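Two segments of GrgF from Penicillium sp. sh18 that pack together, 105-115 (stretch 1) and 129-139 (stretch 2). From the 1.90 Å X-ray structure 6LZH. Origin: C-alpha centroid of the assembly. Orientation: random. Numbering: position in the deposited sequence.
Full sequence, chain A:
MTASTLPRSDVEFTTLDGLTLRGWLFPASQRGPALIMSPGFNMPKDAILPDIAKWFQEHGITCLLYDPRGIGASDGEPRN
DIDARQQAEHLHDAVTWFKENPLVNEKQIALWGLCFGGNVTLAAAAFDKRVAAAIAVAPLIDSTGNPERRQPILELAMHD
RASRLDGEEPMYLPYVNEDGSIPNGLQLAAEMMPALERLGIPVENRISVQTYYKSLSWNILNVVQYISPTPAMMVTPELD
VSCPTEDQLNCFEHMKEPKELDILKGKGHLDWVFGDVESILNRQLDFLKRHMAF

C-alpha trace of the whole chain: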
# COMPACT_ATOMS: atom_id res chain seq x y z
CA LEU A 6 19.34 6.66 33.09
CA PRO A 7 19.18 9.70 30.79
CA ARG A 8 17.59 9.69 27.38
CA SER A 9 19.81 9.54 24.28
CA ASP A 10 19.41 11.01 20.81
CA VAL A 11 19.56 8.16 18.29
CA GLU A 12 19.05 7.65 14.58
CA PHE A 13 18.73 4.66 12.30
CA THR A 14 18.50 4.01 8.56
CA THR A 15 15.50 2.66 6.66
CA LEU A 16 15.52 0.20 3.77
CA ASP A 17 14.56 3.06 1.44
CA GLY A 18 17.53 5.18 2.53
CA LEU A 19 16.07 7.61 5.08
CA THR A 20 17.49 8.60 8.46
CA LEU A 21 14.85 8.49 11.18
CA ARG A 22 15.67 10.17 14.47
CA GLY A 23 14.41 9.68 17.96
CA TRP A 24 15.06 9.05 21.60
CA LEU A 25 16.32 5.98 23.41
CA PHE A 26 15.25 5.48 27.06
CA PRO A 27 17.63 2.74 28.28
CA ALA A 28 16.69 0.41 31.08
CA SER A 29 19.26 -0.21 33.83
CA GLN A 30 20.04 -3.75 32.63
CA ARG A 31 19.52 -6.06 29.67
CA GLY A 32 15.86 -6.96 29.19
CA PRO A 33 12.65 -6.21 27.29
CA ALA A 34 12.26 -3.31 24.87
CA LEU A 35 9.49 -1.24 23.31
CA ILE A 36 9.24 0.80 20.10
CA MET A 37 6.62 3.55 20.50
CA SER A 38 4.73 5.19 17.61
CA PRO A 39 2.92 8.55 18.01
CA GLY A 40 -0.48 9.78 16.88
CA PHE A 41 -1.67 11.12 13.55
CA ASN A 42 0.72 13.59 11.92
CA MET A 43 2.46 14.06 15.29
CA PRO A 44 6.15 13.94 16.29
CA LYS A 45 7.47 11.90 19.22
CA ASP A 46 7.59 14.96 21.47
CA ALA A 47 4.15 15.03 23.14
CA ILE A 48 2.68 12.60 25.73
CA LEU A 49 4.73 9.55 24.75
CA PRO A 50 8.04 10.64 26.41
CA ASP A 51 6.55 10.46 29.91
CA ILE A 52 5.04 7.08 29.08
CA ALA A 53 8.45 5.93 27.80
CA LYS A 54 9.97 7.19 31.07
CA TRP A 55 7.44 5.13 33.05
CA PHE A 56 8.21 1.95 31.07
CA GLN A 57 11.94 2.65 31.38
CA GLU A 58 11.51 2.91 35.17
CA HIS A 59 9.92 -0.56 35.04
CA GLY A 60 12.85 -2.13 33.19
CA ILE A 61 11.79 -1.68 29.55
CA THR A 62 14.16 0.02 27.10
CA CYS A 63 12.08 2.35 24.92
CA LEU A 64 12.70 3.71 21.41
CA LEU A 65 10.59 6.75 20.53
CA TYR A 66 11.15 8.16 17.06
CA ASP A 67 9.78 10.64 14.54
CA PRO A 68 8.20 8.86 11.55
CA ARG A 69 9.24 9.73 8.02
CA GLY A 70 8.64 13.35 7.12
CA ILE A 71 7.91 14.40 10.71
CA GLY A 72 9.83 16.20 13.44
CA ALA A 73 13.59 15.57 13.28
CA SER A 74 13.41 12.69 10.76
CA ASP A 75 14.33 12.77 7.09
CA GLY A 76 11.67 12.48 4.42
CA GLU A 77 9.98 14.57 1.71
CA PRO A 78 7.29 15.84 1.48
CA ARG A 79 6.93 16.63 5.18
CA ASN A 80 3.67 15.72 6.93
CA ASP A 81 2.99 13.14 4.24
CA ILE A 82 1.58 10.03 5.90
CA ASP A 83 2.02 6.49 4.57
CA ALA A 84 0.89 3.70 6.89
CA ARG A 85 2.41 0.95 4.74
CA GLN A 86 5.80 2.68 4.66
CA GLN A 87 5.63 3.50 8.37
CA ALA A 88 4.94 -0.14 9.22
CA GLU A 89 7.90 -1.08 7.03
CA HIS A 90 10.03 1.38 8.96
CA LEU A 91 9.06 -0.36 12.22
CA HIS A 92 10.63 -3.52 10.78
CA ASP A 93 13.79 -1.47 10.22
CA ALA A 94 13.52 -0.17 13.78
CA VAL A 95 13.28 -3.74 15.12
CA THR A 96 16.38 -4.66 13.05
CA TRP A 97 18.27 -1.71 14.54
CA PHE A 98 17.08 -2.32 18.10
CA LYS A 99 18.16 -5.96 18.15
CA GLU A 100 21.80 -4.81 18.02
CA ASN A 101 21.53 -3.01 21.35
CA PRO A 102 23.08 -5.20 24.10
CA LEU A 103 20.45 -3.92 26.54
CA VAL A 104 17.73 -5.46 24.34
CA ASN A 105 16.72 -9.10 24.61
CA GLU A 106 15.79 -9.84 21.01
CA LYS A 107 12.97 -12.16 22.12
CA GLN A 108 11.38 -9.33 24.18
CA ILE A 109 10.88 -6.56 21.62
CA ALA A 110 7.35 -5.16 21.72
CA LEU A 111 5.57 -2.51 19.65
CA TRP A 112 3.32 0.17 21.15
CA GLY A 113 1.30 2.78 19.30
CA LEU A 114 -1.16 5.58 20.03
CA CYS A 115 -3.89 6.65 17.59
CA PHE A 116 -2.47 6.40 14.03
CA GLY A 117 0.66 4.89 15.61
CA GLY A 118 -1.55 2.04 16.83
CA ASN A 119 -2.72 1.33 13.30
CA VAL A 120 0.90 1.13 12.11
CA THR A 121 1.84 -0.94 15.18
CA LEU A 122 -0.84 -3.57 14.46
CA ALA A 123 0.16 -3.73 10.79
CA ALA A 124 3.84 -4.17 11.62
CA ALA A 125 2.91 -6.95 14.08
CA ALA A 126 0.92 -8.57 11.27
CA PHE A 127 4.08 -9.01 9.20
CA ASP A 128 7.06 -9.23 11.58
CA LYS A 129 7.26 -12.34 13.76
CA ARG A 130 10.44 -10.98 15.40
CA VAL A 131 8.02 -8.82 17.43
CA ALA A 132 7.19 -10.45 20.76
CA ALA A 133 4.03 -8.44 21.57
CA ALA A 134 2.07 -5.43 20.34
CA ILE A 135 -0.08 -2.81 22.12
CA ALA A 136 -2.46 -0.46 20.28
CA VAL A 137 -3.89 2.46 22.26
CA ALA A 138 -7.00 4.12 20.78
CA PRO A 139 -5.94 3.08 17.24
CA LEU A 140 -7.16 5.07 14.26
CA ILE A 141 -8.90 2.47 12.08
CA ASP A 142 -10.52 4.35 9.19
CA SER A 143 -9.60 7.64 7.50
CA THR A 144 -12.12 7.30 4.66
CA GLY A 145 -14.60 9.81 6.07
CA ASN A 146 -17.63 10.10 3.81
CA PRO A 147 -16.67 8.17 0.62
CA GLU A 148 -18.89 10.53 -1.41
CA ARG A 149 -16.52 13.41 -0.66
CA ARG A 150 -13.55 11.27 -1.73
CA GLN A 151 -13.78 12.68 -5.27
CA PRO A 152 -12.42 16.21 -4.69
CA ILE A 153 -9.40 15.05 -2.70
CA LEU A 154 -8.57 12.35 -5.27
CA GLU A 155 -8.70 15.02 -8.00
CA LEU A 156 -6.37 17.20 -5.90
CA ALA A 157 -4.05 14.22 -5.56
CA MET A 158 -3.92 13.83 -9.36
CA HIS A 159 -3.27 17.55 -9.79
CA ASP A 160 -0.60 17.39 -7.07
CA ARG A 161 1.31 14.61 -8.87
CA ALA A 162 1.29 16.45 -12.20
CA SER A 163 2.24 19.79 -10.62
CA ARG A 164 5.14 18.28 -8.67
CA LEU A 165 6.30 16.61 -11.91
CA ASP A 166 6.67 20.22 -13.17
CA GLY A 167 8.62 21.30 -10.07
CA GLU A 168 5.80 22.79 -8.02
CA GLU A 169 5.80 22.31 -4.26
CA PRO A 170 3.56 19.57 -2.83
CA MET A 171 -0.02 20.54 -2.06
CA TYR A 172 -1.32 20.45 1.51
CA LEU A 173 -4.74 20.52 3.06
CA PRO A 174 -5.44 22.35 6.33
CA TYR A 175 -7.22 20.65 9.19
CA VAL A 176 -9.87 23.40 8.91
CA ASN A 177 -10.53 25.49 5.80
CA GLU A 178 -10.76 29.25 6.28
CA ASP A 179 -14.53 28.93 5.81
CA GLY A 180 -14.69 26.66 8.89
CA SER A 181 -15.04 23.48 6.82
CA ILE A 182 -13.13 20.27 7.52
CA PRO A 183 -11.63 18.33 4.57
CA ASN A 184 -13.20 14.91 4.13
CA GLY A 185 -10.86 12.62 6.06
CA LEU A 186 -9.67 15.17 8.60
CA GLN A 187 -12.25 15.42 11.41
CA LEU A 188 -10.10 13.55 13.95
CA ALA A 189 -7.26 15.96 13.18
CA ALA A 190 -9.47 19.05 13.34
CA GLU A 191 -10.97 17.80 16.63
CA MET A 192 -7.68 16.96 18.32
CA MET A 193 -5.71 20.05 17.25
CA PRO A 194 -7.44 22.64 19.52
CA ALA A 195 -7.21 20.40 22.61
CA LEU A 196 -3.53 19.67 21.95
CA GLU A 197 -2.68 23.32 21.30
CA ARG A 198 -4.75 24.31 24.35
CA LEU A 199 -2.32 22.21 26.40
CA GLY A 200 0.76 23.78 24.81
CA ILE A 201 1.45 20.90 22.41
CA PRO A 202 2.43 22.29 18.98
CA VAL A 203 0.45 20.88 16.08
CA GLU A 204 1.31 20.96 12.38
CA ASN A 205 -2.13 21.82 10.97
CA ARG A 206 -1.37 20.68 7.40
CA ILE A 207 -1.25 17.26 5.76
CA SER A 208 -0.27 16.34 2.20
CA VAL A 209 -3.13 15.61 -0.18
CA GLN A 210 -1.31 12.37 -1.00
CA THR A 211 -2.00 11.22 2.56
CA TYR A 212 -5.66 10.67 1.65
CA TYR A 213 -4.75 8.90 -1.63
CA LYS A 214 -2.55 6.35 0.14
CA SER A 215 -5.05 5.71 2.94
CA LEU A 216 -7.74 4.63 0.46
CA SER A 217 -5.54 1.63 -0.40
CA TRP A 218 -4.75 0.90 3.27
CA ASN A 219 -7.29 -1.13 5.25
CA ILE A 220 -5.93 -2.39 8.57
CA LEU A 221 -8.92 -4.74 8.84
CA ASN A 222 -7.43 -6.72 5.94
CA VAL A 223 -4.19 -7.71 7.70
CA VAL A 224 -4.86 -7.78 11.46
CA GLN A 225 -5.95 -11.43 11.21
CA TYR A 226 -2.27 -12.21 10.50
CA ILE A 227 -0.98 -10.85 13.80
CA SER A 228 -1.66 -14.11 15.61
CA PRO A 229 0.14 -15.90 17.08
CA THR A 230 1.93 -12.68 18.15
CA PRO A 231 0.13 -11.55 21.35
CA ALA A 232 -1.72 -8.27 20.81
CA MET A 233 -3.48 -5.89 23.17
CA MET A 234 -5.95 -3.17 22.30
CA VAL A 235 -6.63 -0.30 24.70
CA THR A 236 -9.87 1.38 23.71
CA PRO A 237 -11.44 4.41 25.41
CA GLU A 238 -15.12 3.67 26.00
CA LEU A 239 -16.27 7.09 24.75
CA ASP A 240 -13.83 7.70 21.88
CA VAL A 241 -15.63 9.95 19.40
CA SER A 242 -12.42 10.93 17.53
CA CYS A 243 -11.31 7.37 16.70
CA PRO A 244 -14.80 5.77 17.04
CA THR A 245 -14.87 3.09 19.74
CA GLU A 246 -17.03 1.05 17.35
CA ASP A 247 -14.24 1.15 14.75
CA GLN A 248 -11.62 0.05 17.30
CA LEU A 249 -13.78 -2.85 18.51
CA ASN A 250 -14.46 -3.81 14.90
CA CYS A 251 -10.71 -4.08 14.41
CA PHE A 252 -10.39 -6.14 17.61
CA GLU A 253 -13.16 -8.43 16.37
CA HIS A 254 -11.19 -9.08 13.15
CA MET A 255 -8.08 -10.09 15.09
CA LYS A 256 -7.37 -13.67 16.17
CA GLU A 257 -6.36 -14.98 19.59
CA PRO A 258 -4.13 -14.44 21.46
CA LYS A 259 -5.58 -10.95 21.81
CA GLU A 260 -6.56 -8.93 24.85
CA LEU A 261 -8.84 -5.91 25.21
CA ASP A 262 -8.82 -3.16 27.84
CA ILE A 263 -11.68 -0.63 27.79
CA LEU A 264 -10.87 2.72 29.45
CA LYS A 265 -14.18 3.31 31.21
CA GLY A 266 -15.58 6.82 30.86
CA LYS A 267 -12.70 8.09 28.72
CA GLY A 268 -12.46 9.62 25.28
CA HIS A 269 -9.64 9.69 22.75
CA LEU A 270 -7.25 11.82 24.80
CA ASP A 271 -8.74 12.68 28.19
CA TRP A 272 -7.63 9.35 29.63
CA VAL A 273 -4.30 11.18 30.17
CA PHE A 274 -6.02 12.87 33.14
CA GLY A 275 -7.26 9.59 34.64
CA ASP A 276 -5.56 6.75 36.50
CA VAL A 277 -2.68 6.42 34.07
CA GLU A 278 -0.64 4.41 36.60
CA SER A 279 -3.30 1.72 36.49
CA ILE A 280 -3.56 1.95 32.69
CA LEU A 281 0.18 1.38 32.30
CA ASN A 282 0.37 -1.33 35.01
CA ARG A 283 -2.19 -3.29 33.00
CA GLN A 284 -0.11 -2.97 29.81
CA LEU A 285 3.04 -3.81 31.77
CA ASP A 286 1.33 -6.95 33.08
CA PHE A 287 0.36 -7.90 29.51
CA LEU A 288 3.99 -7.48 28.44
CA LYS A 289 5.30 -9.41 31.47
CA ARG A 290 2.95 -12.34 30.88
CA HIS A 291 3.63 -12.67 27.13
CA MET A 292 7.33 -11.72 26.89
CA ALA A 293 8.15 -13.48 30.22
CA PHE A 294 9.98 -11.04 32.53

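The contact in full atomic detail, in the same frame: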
# COMPACT_ATOMS: atom_id res chain seq x y z
N ASN A 105 16.98 -7.69 24.87
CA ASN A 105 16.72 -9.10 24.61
C ASN A 105 15.89 -9.23 23.34
O ASN A 105 14.74 -8.80 23.30
CB ASN A 105 16.00 -9.71 25.80
CG ASN A 105 15.70 -11.19 25.63
OD1 ASN A 105 15.54 -11.70 24.52
ND2 ASN A 105 15.61 -11.89 26.75
N GLU A 106 16.46 -9.87 22.30
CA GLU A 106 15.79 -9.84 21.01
C GLU A 106 14.51 -10.67 20.99
O GLU A 106 13.76 -10.58 20.01
CB GLU A 106 16.73 -10.30 19.91
CG GLU A 106 17.26 -11.70 20.10
CD GLU A 106 18.03 -12.19 18.89
OE1 GLU A 106 18.11 -13.42 18.68
OE2 GLU A 106 18.56 -11.33 18.15
N LYS A 107 14.25 -11.47 22.02
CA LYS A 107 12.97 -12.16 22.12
C LYS A 107 11.95 -11.39 22.96
O LYS A 107 10.87 -11.92 23.23
CB LYS A 107 13.19 -13.57 22.69
CG LYS A 107 13.68 -14.58 21.63
CD LYS A 107 14.60 -15.67 22.21
CE LYS A 107 15.57 -15.11 23.27
NZ LYS A 107 16.86 -15.90 23.47
N GLN A 108 12.27 -10.15 23.36
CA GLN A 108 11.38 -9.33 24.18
C GLN A 108 11.23 -7.93 23.59
O GLN A 108 11.27 -6.92 24.30
CB GLN A 108 11.88 -9.24 25.62
CG GLN A 108 12.11 -10.61 26.27
CD GLN A 108 12.57 -10.50 27.70
OE1 GLN A 108 13.43 -9.68 28.03
NE2 GLN A 108 12.01 -11.34 28.57
N ILE A 109 11.06 -7.84 22.28
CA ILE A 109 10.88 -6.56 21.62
C ILE A 109 9.40 -6.41 21.30
O ILE A 109 8.85 -7.20 20.52
CB ILE A 109 11.73 -6.45 20.35
CG1 ILE A 109 13.21 -6.45 20.74
CG2 ILE A 109 11.36 -5.17 19.58
CD1 ILE A 109 14.17 -6.44 19.55
N ALA A 110 8.77 -5.41 21.91
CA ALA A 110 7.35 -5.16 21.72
C ALA A 110 7.15 -3.85 20.94
O ALA A 110 8.04 -3.01 20.86
CB ALA A 110 6.64 -5.11 23.08
N LEU A 111 5.98 -3.72 20.33
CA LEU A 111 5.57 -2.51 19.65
C LEU A 111 4.40 -1.90 20.40
O LEU A 111 3.53 -2.62 20.88
CB LEU A 111 5.15 -2.79 18.20
CG LEU A 111 6.17 -3.48 17.28
CD1 LEU A 111 5.57 -3.64 15.88
CD2 LEU A 111 7.48 -2.68 17.26
N TRP A 112 4.37 -0.57 20.45
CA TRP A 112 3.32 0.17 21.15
C TRP A 112 2.97 1.37 20.30
O TRP A 112 3.86 2.05 19.78
CB TRP A 112 3.82 0.60 22.54
CG TRP A 112 2.88 1.35 23.47
CD1 TRP A 112 2.28 0.87 24.61
CD2 TRP A 112 2.51 2.73 23.38
NE1 TRP A 112 1.53 1.85 25.21
CE2 TRP A 112 1.65 3.01 24.48
CE3 TRP A 112 2.80 3.76 22.48
CZ2 TRP A 112 1.09 4.27 24.70
CZ3 TRP A 112 2.23 5.02 22.69
CH2 TRP A 112 1.40 5.26 23.79
N GLY A 113 1.70 1.66 20.14
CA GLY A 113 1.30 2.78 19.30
C GLY A 113 0.05 3.45 19.81
O GLY A 113 -0.87 2.78 20.30
N LEU A 114 -0.00 4.77 19.66
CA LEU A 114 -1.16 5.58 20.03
C LEU A 114 -1.80 6.14 18.77
O LEU A 114 -1.11 6.70 17.91
CB LEU A 114 -0.76 6.71 20.98
CG LEU A 114 -1.84 7.75 21.30
CD1 LEU A 114 -3.01 7.12 22.10
CD2 LEU A 114 -1.25 8.91 22.06
N CYS A 115 -3.12 6.01 18.66
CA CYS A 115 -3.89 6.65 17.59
C CYS A 115 -3.39 6.10 16.25
O CYS A 115 -3.42 4.88 16.05
CB CYS A 115 -3.80 8.17 17.78
SG CYS A 115 -4.66 9.17 16.50
N LYS A 129 7.30 -11.41 12.64
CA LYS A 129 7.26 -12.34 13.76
C LYS A 129 8.48 -12.23 14.68
O LYS A 129 8.56 -12.99 15.65
CB LYS A 129 7.13 -13.79 13.24
CG LYS A 129 5.82 -14.02 12.53
CD LYS A 129 4.65 -13.74 13.45
CE LYS A 129 3.40 -13.41 12.65
NZ LYS A 129 2.83 -12.08 12.99
N ARG A 130 9.42 -11.32 14.40
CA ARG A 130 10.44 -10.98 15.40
C ARG A 130 9.86 -10.16 16.54
O ARG A 130 10.52 -10.03 17.58
CB ARG A 130 11.59 -10.21 14.74
CG ARG A 130 12.24 -10.96 13.56
CD ARG A 130 13.19 -10.04 12.80
NE ARG A 130 12.49 -8.85 12.33
CZ ARG A 130 13.09 -7.75 11.89
NH1 ARG A 130 14.43 -7.69 11.84
NH2 ARG A 130 12.36 -6.71 11.49
N VAL A 131 8.66 -9.61 16.38
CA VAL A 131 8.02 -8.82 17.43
C VAL A 131 7.41 -9.78 18.45
O VAL A 131 6.71 -10.73 18.07
CB VAL A 131 6.96 -7.88 16.82
CG1 VAL A 131 6.11 -7.22 17.90
CG2 VAL A 131 7.65 -6.84 15.92
N ALA A 132 7.68 -9.55 19.74
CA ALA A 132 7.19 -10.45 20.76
C ALA A 132 5.78 -10.13 21.22
O ALA A 132 5.07 -11.03 21.69
CB ALA A 132 8.14 -10.44 21.97
N ALA A 133 5.33 -8.88 21.06
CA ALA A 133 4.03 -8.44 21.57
C ALA A 133 3.75 -7.06 20.99
O ALA A 133 4.68 -6.34 20.62
CB ALA A 133 4.01 -8.39 23.11
N ALA A 134 2.47 -6.71 20.91
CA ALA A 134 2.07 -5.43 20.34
C ALA A 134 0.93 -4.85 21.16
O ALA A 134 0.02 -5.58 21.56
CB ALA A 134 1.62 -5.58 18.87
N ILE A 135 0.98 -3.53 21.41
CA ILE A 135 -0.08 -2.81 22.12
C ILE A 135 -0.54 -1.64 21.25
O ILE A 135 0.28 -0.81 20.84
CB ILE A 135 0.40 -2.28 23.48
CG1 ILE A 135 0.87 -3.44 24.38
CG2 ILE A 135 -0.73 -1.44 24.13
CD1 ILE A 135 1.64 -2.95 25.65
N ALA A 136 -1.85 -1.57 21.00
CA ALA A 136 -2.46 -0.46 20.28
C ALA A 136 -3.37 0.31 21.22
O ALA A 136 -4.31 -0.26 21.78
CB ALA A 136 -3.23 -0.96 19.05
N VAL A 137 -3.09 1.59 21.40
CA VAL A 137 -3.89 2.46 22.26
C VAL A 137 -4.70 3.40 21.39
O VAL A 137 -4.14 4.19 20.62
CB VAL A 137 -3.00 3.26 23.23
CG1 VAL A 137 -3.88 4.16 24.07
CG2 VAL A 137 -2.15 2.32 24.09
N ALA A 138 -6.04 3.35 21.55
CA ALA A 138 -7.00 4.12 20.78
C ALA A 138 -6.63 4.18 19.30
O ALA A 138 -6.52 5.28 18.74
CB ALA A 138 -7.14 5.52 21.37
N PRO A 139 -6.44 3.04 18.62
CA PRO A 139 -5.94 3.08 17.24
C PRO A 139 -6.92 3.72 16.28
O PRO A 139 -8.14 3.54 16.37
CB PRO A 139 -5.73 1.60 16.89
CG PRO A 139 -6.67 0.85 17.81
CD PRO A 139 -6.59 1.65 19.11
O HOH W 1 11.00 -10.07 20.26

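The two segments meet as neighbouring parallel strands: the axes of 108-114 and 133-137 diverge by 12° and approach to 4.6 Å. The register follows from the hydrogen bonds. Leu 111 N donates to Ala 133 O (2.9 Å) and Leu 111 O accepts from Ile 135 N (2.8 Å); Gly 113 N reaches Ile 135 O (2.9 Å, bent to 144° at the hydrogen), and Gly 113 O receives Val 137 N (2.7 Å, 173°). The ladder closes with Cys 115 N to Val 137 O at 2.9 Å.

With the backbones so fixed, shape is set by the side chains on each face. Trp 112, Ile 135, Leu 114 and Val 137 share one face. The Trp 112 indole, at chi1 t, rises above its own strand and borders the side chains of the neighbouring one, with CD1 3.8 Å from Ile 135 CG2 and CZ2 3.8 Å from Val 137 CG2; both methyls meet the ring obliquely. Val 137 thus meets two larger groups with different methyls: CG2 the indole, and CG1 the Leu 114 side chain, 3.7 Å from Leu 114 CD1.

The face bearing Leu 111 and Ala 134 is flatter near Gly 113, which has no side chain and pairs with Ala 136, itself only a methyl. Leu 111 supplies the bulk here, and its CG packs 3.8 Å from Val 131 CG1.

At the start of the contact, Ala 132 N donates to Ile 109 O (2.7 Å, 169°), while the Ala 132 methyl projects toward stretch 1, its CB 3.4 Å from Lys 107 O and 4.1 Å from Gln 108 CA. A hollow beside this corner holds a water, which donates to Glu 106 O (2.8 Å) and Arg 130 O (2.7 Å) and accepts from Ile 109 N (3.0 Å). It thereby bridges the two carbonyl oxygens, Glu 106 O and Arg 130 O, which stand 4.1 Å apart.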